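Local coordinates for protein Rho guanyl nucleotide exchange factor (Rom2), putative (Aspergillus fumigatus Af293, PDB 5O51) that probably promotes nucleotide exchange on Rho-type GTPases, the piece described here being its CNH domain, a seven-bladed beta-propeller, at residues 78-83 with 114-119; 86-91 with 104-109; 135-140 with 178-183. One frame throughout, in Å; residues are numbered along the deposited sequence.

All three contacts belong to the CNH propeller and involve three consecutive blades. Interaction 2 joins the two outer strands of one blade, interaction 1 packs that blade against the innermost strand of the next, and interaction 3 carries this second blade on to the third. Interactions 1 and 2 have centres about 12 Å apart and share a sheet: V79 N probably bonds S86 O (2.9 Å). Interactions 1 and 3, about 14 Å apart at their centres, also meet, the ring of F115 bringing CE1 to 3.4 Å from S180 O. Interactions 2 and 3 do not touch; their centres are about 25 Å apart. Exchange activity would rest with the RhoGEF domain, elsewhere in the full protein.

Interaction 1 of 3, residues 78-83 with 114-119; sequences LVLANK and NFFKAG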
loop_
_atom_site.group_PDB
_atom_site.type_symbol
_atom_site.label_atom_id
_atom_site.label_comp_id
_atom_site.label_asym_id
_atom_site.label_seq_id
_atom_site.Cartn_x
_atom_site.Cartn_y
_atom_site.Cartn_z
ATOM N N LEU A 78 10.295 0.305 9.060
ATOM C CA LEU A 78 8.994 0.603 9.718
ATOM C C LEU A 78 8.063 -0.635 9.746
ATOM O O LEU A 78 7.789 -1.295 8.682
ATOM C CB LEU A 78 8.303 1.729 8.995
ATOM C CG LEU A 78 9.132 3.015 8.772
ATOM C CD1 LEU A 78 8.305 3.965 7.913
ATOM C CD2 LEU A 78 9.455 3.643 10.131
ATOM N N VAL A 79 7.626 -0.997 10.962
ATOM C CA VAL A 79 6.872 -2.243 11.189
ATOM C C VAL A 79 5.593 -2.012 11.999
ATOM O O VAL A 79 5.657 -1.519 13.108
ATOM C CB VAL A 79 7.762 -3.251 11.927
ATOM C CG1 VAL A 79 7.000 -4.522 12.310
ATOM C CG2 VAL A 79 8.975 -3.592 11.048
ATOM N N LEU A 80 4.445 -2.429 11.459
ATOM C CA LEU A 80 3.165 -2.430 12.150
ATOM C C LEU A 80 2.833 -3.893 12.555
ATOM O O LEU A 80 2.570 -4.710 11.691
ATOM C CB LEU A 80 2.084 -1.852 11.288
ATOM C CG LEU A 80 0.667 -1.760 11.896
ATOM C CD1 LEU A 80 0.690 -0.956 13.181
ATOM C CD2 LEU A 80 -0.318 -1.123 10.923
ATOM N N ALA A 81 2.917 -4.207 13.876
ATOM C CA ALA A 81 2.809 -5.571 14.439
ATOM C C ALA A 81 1.808 -5.533 15.595
ATOM O O ALA A 81 1.996 -4.802 16.590
ATOM C CB ALA A 81 4.143 -6.069 14.942
ATOM N N ASN A 82 0.707 -6.235 15.413
ATOM C CA ASN A 82 -0.365 -6.270 16.414
ATOM C C ASN A 82 -0.702 -4.877 16.897
ATOM O O ASN A 82 -0.671 -4.576 18.112
ATOM C CB ASN A 82 0.050 -7.172 17.561
ATOM C CG ASN A 82 -1.151 -7.693 18.364
ATOM O OD1 ASN A 82 -2.286 -7.686 17.911
ATOM N ND2 ASN A 82 -0.871 -8.167 19.556
ATOM N N LYS A 83 -0.917 -4.016 15.903
ATOM C CA LYS A 83 -1.364 -2.612 16.047
ATOM C C LYS A 83 -0.392 -1.637 16.643
ATOM O O LYS A 83 -0.727 -0.466 16.839
ATOM C CB LYS A 83 -2.721 -2.539 16.735
ATOM C CG LYS A 83 -3.719 -3.429 16.020
ATOM C CD LYS A 83 -5.062 -3.345 16.699
ATOM C CE LYS A 83 -6.130 -3.984 15.823
ATOM N NZ LYS A 83 -7.322 -4.342 16.634
ATOM N N ASN A 114 -3.990 1.399 13.080
ATOM C CA ASN A 114 -4.593 0.510 12.098
ATOM C C ASN A 114 -3.862 0.449 10.734
ATOM O O ASN A 114 -3.839 -0.592 10.146
ATOM C CB ASN A 114 -6.073 0.919 11.929
ATOM C CG ASN A 114 -6.812 0.841 13.259
ATOM O OD1 ASN A 114 -7.119 1.860 13.898
ATOM N ND2 ASN A 114 -6.960 -0.389 13.752
ATOM N N PHE A 115 -3.342 1.565 10.222
ATOM C CA PHE A 115 -2.431 1.582 9.052
ATOM C C PHE A 115 -1.495 2.781 9.099
ATOM O O PHE A 115 -1.591 3.625 10.015
ATOM C CB PHE A 115 -3.129 1.425 7.669
ATOM C CG PHE A 115 -4.130 2.500 7.306
ATOM C CD1 PHE A 115 -5.462 2.388 7.697
ATOM C CD2 PHE A 115 -3.785 3.547 6.471
ATOM C CE1 PHE A 115 -6.403 3.340 7.329
ATOM C CE2 PHE A 115 -4.720 4.505 6.089
ATOM C CZ PHE A 115 -6.031 4.404 6.517
ATOM N N PHE A 116 -0.505 2.779 8.201
ATOM C CA PHE A 116 0.396 3.893 8.047
ATOM C C PHE A 116 0.828 4.164 6.606
ATOM O O PHE A 116 0.679 3.321 5.741
ATOM C CB PHE A 116 1.581 3.711 8.957
ATOM C CG PHE A 116 2.666 2.776 8.442
ATOM C CD1 PHE A 116 3.711 3.256 7.660
ATOM C CD2 PHE A 116 2.690 1.429 8.831
ATOM C CE1 PHE A 116 4.741 2.420 7.246
ATOM C CE2 PHE A 116 3.723 0.594 8.424
ATOM C CZ PHE A 116 4.769 1.106 7.637
ATOM N N LYS A 117 1.429 5.328 6.387
ATOM C CA LYS A 117 2.000 5.697 5.104
ATOM C C LYS A 117 3.230 6.626 5.261
ATOM O O LYS A 117 3.199 7.635 5.970
ATOM C CB LYS A 117 0.920 6.364 4.285
ATOM C CG LYS A 117 1.340 6.719 2.881
ATOM C CD LYS A 117 1.263 5.514 1.992
ATOM C CE LYS A 117 1.965 5.751 0.660
ATOM N NZ LYS A 117 1.537 7.020 0.018
ATOM N N ALA A 118 4.315 6.257 4.604
ATOM C CA ALA A 118 5.551 7.044 4.600
ATOM C C ALA A 118 5.750 7.578 3.220
ATOM O O ALA A 118 5.905 6.785 2.275
ATOM C CB ALA A 118 6.745 6.175 4.943
ATOM N N GLY A 119 5.773 8.904 3.100
ATOM C CA GLY A 119 6.101 9.547 1.835
ATOM C C GLY A 119 6.789 10.874 1.993
ATOM O O GLY A 119 6.833 11.448 3.089
#
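F116 sends its ring from the first strand of one blade toward L78 and L80, two leucines on the second strand of the preceding blade. The two strands run nearly antiparallel, 173° between directions, but their axes stay 8.5 Å apart, so no backbone pairing forms and side chains span the gap.

The apolar contacts come first. CG of F116 takes the crowded position between the backbone N and the carbonyl carbon (chi1 81°), and the ring reaches both leucines. L78 CB lies 3.8 Å from F116 CZ in an oblique approach, and its CD1 is 4.0 Å from A118 CB. L80 comes instead at the ring edge, near its plane, with CB 4.1 Å from F116 CE2. Leucine suits both places: at 78 its CB and CD1 serve F116 and A118, and at 80 CB meets the ring edge while CD2 reaches the backbone at N114. At 118 the single methyl of alanine is enough to meet L78.

A second kind of contact is apolar against backbone. L80 has CG anti to the backbone N (chi1 -179°), and its CD2 lies 3.6 Å from N114 O. N114 and F115 form a classic beta bulge, both facing V130.

The polar margin is looser. K83 lays its CE 4.2 Å from N114 ND2 without bonding, as befits a long aliphatic chain at an exposed turn, while N114 OD1 accepts from T132 N within its own blade.

No hydrogen bond crosses between the segments. The backbone of L80 bonds T66 and Q67 within its own blade. The side-chain amide of Q67, however, crosses the blade boundary to F116 O. Between these two segments, then, the hold is dispersion and exclusion of water, while the directional bond is supplied from outside by Q67.

Interaction 2 of 3, residues 86-91 with 104-109; sequences SSYPME and KRPKKI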
loop_
_atom_site.group_PDB
_atom_site.type_symbol
_atom_site.label_atom_id
_atom_site.label_comp_id
_atom_site.label_asym_id
_atom_site.label_seq_id
_atom_site.Cartn_x
_atom_site.Cartn_y
_atom_site.Cartn_z
ATOM N N SER A 86 6.432 0.625 14.984
ATOM C CA SER A 86 7.792 0.772 15.519
ATOM C C SER A 86 8.841 0.917 14.425
ATOM O O SER A 86 8.675 0.406 13.325
ATOM C CB SER A 86 8.249 -0.462 16.387
ATOM O OG SER A 86 7.253 -1.033 17.238
ATOM N N SER A 87 9.982 1.476 14.783
ATOM C CA SER A 87 11.107 1.523 13.906
ATOM C C SER A 87 12.199 0.557 14.351
ATOM O O SER A 87 12.326 0.213 15.526
ATOM C CB SER A 87 11.655 2.938 13.857
ATOM O OG SER A 87 12.426 3.194 15.023
ATOM N N TYR A 88 12.984 0.087 13.404
ATOM C CA TYR A 88 14.222 -0.631 13.706
ATOM C C TYR A 88 15.315 -0.042 12.812
ATOM O O TYR A 88 15.051 0.322 11.659
ATOM C CB TYR A 88 14.111 -2.094 13.354
ATOM C CG TYR A 88 13.148 -2.916 14.116
ATOM C CD1 TYR A 88 11.800 -2.868 13.827
ATOM C CD2 TYR A 88 13.591 -3.840 15.098
ATOM C CE1 TYR A 88 10.895 -3.680 14.478
ATOM C CE2 TYR A 88 12.675 -4.607 15.822
ATOM C CZ TYR A 88 11.327 -4.496 15.483
ATOM O OH TYR A 88 10.386 -5.238 16.108
ATOM N N PRO A 89 16.559 -0.025 13.279
ATOM C CA PRO A 89 17.563 0.329 12.282
ATOM C C PRO A 89 17.755 -0.794 11.245
ATOM O O PRO A 89 17.604 -1.979 11.546
ATOM C CB PRO A 89 18.844 0.551 13.119
ATOM C CG PRO A 89 18.663 -0.244 14.356
ATOM C CD PRO A 89 17.160 -0.416 14.577
ATOM N N MET A 90 18.109 -0.398 10.041
ATOM C CA MET A 90 18.286 -1.365 8.944
ATOM C C MET A 90 19.370 -2.388 9.176
ATOM O O MET A 90 19.338 -3.498 8.623
ATOM C CB MET A 90 18.579 -0.633 7.609
ATOM C CG MET A 90 17.947 -1.355 6.433
ATOM S SD MET A 90 16.194 -0.915 6.262
ATOM C CE MET A 90 16.450 0.612 5.358
ATOM N N GLU A 91 20.354 -2.044 9.985
ATOM C CA GLU A 91 21.325 -3.063 10.379
ATOM C C GLU A 91 20.691 -4.268 11.124
ATOM O O GLU A 91 21.253 -5.370 11.045
ATOM C CB GLU A 91 22.508 -2.442 11.137
ATOM C CG GLU A 91 22.135 -1.707 12.405
ATOM C CD GLU A 91 23.277 -0.897 13.031
ATOM O OE1 GLU A 91 24.458 -1.082 12.641
ATOM O OE2 GLU A 91 22.969 -0.080 13.944
ATOM N N LYS A 104 18.371 -5.209 16.838
ATOM C CA LYS A 104 17.022 -5.807 16.769
ATOM C C LYS A 104 16.095 -5.275 17.838
ATOM O O LYS A 104 14.999 -5.771 17.990
ATOM C CB LYS A 104 17.085 -7.334 16.810
ATOM C CG LYS A 104 17.983 -7.905 15.696
ATOM C CD LYS A 104 17.941 -9.398 15.665
ATOM C CE LYS A 104 18.931 -9.980 14.643
ATOM N NZ LYS A 104 18.268 -9.972 13.315
ATOM N N ARG A 105 16.494 -4.234 18.557
ATOM C CA ARG A 105 15.550 -3.602 19.543
ATOM C C ARG A 105 14.522 -2.645 18.897
ATOM O O ARG A 105 14.908 -1.770 18.137
ATOM C CB ARG A 105 16.340 -2.852 20.623
ATOM C CG ARG A 105 15.599 -2.731 21.961
ATOM C CD ARG A 105 16.585 -2.545 23.115
ATOM N NE ARG A 105 17.400 -3.745 23.334
ATOM C CZ ARG A 105 18.383 -3.853 24.227
ATOM N NH1 ARG A 105 18.698 -2.822 25.007
ATOM N NH2 ARG A 105 19.053 -5.004 24.339
ATOM N N PRO A 106 13.224 -2.820 19.173
ATOM C CA PRO A 106 12.297 -1.853 18.563
ATOM C C PRO A 106 12.236 -0.532 19.263
ATOM O O PRO A 106 12.341 -0.500 20.453
ATOM C CB PRO A 106 10.926 -2.540 18.668
ATOM C CG PRO A 106 11.094 -3.523 19.785
ATOM C CD PRO A 106 12.504 -4.039 19.600
ATOM N N LYS A 107 12.025 0.538 18.502
ATOM C CA LYS A 107 11.652 1.825 19.024
ATOM C C LYS A 107 10.142 2.063 18.762
ATOM O O LYS A 107 9.703 2.193 17.612
ATOM C CB LYS A 107 12.564 2.848 18.393
ATOM C CG LYS A 107 12.545 4.203 19.042
ATOM C CD LYS A 107 13.893 4.911 18.867
ATOM C CE LYS A 107 13.737 6.438 18.901
ATOM N NZ LYS A 107 12.922 6.947 20.057
ATOM N N LYS A 108 9.328 2.087 19.818
ATOM C CA LYS A 108 7.884 2.427 19.699
ATOM C C LYS A 108 7.610 3.809 19.094
ATOM O O LYS A 108 8.204 4.793 19.500
ATOM C CB LYS A 108 7.242 2.386 21.067
ATOM C CG LYS A 108 5.739 2.448 21.018
ATOM C CD LYS A 108 5.192 2.185 22.414
ATOM C CE LYS A 108 3.678 2.066 22.428
ATOM N NZ LYS A 108 3.071 2.215 23.789
ATOM N N ILE A 109 6.751 3.888 18.091
ATOM C CA ILE A 109 6.435 5.194 17.511
ATOM C C ILE A 109 5.047 5.564 17.980
ATOM O O ILE A 109 4.848 6.638 18.483
ATOM C CB ILE A 109 6.500 5.241 15.978
ATOM C CG1 ILE A 109 7.911 4.913 15.486
ATOM C CG2 ILE A 109 6.081 6.631 15.463
ATOM C CD1 ILE A 109 7.899 4.351 14.085
#
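Y88 and P106 lie side by side and point the same way, at the end of an antiparallel pairing between 86-89 and the edge strand containing K107 and K108. From CB, the tyrosine's chi1 of -65° puts CG beside the backbone N. In the ring, CD2 comes 3.8 Å from K104 O. The next atom, CE2, is closer to that oxygen at 3.4 Å; the carbonyl sits at the ring edge, near its plane, where the partly positive ring hydrogens lie. CE2 also meets P106 CD. Over one face, offset toward the rim, stands P106 CA, and CZ packs 3.8 Å from P106 CB. The hydroxyl OH completes the path against the same P106 CB. The flat ring offers a face on which the compact, rigid proline can pack, with the K104 carbonyl at the ring edge.

Beyond the ring, S87 and K107 form a hydrogen-bonded pair. S87 N donates to K107 O at 2.9 Å, and K107 N returns an almost straight bond to S87 O (3.0 Å, 179° at the hydrogen). Serine is small enough for its OG to rest 3.4 Å from K107 CB. S86 and K108 follow as a non-hydrogen-bonded pair, and I109 lays CD1 across the backbone, 3.6 Å from S87 N, before the chain turns a corner.

Strand 84-89 lies between the edge strand 107-110 and strand 76-81, bonded to the latter through S86 with V79 and Y88 with L77. Strand 57-61 of the preceding blade touches Y88 and K104 through L60, and K104 NZ bonds V59 O there and A92 O.

Interaction 3 of 3, residues 135-140 with 178-183; sequences LSSTIK and AESSSI
S137 and S180 meet through their hydroxyls where the third strand of one blade approaches the first strand of the next. This is the tight part. S180 OG donates to S137 OG at 2.9 Å, and S137 OG in turn donates to A178 O at 2.7 Å, lying in the plane of that carbonyl with a C=O...donor angle of 155°. The S137 hydroxyl stands beside its own backbone N, anti to the carbonyl carbon (chi1 -68°), and from there it meets both A178 O and S180 OG. It has a further partner in T132 OG1, which also accepts from S180 N. Serine suits both positions: its side chain is short enough to fit between two backbones, and its hydroxyl can donate and accept at once, so these buried polar atoms satisfy one another.

The contact slackens in both directions from there. Inward, I139 CG1 and I183 CD1 approach only to 4.4 Å, a light apolar touch between branched chains that also pack on V130 and V192 of their own blades. Toward solvent, L135 O faces A178 N at 3.4 Å, but the angle is too poor for a hydrogen bond, and L135 and E179, both exposed, start their side chains away from the opposite segment.

Such a hydroxyl-centred bridge between neighbouring four-stranded sheets, close to the link that carries the chain from one blade to the next, belongs to the blade-to-blade interface of a beta-propeller, here the CNH domain.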
loop_
_atom_site.group_PDB
_atom_site.type_symbol
_atom_site.label_atom_id
_atom_site.label_comp_id
_atom_site.label_asym_id
_atom_site.label_seq_id
_atom_site.Cartn_x
_atom_site.Cartn_y
_atom_site.Cartn_z
ATOM N N LEU A 135 -17.175 5.406 12.551
ATOM C CA LEU A 135 -17.186 6.489 13.559
ATOM C C LEU A 135 -16.199 7.557 13.082
ATOM O O LEU A 135 -16.604 8.545 12.481
ATOM C CB LEU A 135 -16.870 6.002 15.012
ATOM C CG LEU A 135 -16.723 6.960 16.216
ATOM C CD1 LEU A 135 -17.678 6.582 17.345
ATOM C CD2 LEU A 135 -15.291 7.022 16.740
ATOM N N SER A 136 -14.901 7.331 13.277
ATOM C CA SER A 136 -13.922 8.381 13.030
ATOM C C SER A 136 -12.501 7.848 12.789
ATOM O O SER A 136 -12.264 6.623 12.807
ATOM C CB SER A 136 -13.940 9.386 14.209
ATOM O OG SER A 136 -12.985 9.062 15.211
ATOM N N SER A 137 -11.578 8.802 12.608
ATOM C CA SER A 137 -10.203 8.524 12.256
ATOM C C SER A 137 -9.280 9.569 12.875
ATOM O O SER A 137 -9.561 10.746 12.832
ATOM C CB SER A 137 -10.046 8.491 10.702
ATOM O OG SER A 137 -10.717 7.361 10.085
ATOM N N THR A 138 -8.161 9.143 13.433
ATOM C CA THR A 138 -7.189 10.063 14.017
ATOM C C THR A 138 -5.877 9.872 13.286
ATOM O O THR A 138 -5.384 8.733 13.208
ATOM C CB THR A 138 -6.960 9.738 15.484
ATOM O OG1 THR A 138 -8.218 9.796 16.166
ATOM C CG2 THR A 138 -5.908 10.700 16.105
ATOM N N ILE A 139 -5.318 10.971 12.775
ATOM C CA ILE A 139 -4.115 10.921 11.975
ATOM C C ILE A 139 -2.949 11.609 12.675
ATOM O O ILE A 139 -3.043 12.785 12.994
ATOM C CB ILE A 139 -4.315 11.626 10.621
ATOM C CG1 ILE A 139 -5.275 10.847 9.717
ATOM C CG2 ILE A 139 -2.981 11.773 9.917
ATOM C CD1 ILE A 139 -6.685 11.360 9.744
ATOM N N LYS A 140 -1.813 10.917 12.794
ATOM C CA LYS A 140 -0.611 11.485 13.388
ATOM C C LYS A 140 0.526 11.480 12.389
ATOM O O LYS A 140 0.666 10.537 11.608
ATOM C CB LYS A 140 -0.203 10.714 14.620
ATOM C CG LYS A 140 -1.100 10.908 15.814
ATOM C CD LYS A 140 -0.295 10.774 17.105
ATOM C CE LYS A 140 -1.193 10.587 18.319
ATOM N NZ LYS A 140 -0.642 9.575 19.264
ATOM N N ALA A 178 -15.016 10.269 10.035
ATOM C CA ALA A 178 -15.400 9.113 9.189
ATOM C C ALA A 178 -14.373 7.942 9.195
ATOM O O ALA A 178 -13.185 8.123 9.467
ATOM C CB ALA A 178 -15.644 9.570 7.764
ATOM N N GLU A 179 -14.857 6.749 8.865
ATOM C CA GLU A 179 -13.992 5.582 8.630
ATOM C C GLU A 179 -13.072 5.805 7.395
ATOM O O GLU A 179 -13.579 6.135 6.309
ATOM C CB GLU A 179 -14.852 4.324 8.423
ATOM C CG GLU A 179 -14.072 3.000 8.444
ATOM C CD GLU A 179 -14.948 1.767 8.247
ATOM O OE1 GLU A 179 -15.904 1.815 7.440
ATOM O OE2 GLU A 179 -14.670 0.736 8.901
ATOM N N SER A 180 -11.751 5.618 7.577
ATOM C CA SER A 180 -10.741 5.835 6.506
ATOM C C SER A 180 -10.166 4.542 5.928
ATOM O O SER A 180 -9.688 3.710 6.684
ATOM C CB SER A 180 -9.589 6.670 7.015
ATOM O OG SER A 180 -10.021 7.968 7.301
ATOM N N SER A 181 -10.234 4.412 4.592
ATOM C CA SER A 181 -9.613 3.325 3.791
ATOM C C SER A 181 -8.121 3.550 3.497
ATOM O O SER A 181 -7.358 2.612 3.546
ATOM C CB SER A 181 -10.290 3.179 2.423
ATOM O OG SER A 181 -11.676 2.913 2.507
ATOM N N SER A 182 -7.704 4.778 3.188
ATOM C CA SER A 182 -6.356 5.005 2.673
ATOM C C SER A 182 -5.818 6.426 2.873
ATOM O O SER A 182 -6.552 7.344 3.160
ATOM C CB SER A 182 -6.383 4.716 1.192
ATOM O OG SER A 182 -7.238 5.604 0.500
ATOM N N ILE A 183 -4.535 6.608 2.633
ATOM C CA ILE A 183 -3.933 7.934 2.699
ATOM C C ILE A 183 -2.819 8.197 1.666
ATOM O O ILE A 183 -1.990 7.370 1.406
ATOM C CB ILE A 183 -3.472 8.223 4.162
ATOM C CG1 ILE A 183 -3.386 9.713 4.420
ATOM C CG2 ILE A 183 -2.146 7.533 4.484
ATOM C CD1 ILE A 183 -3.347 10.042 5.895
#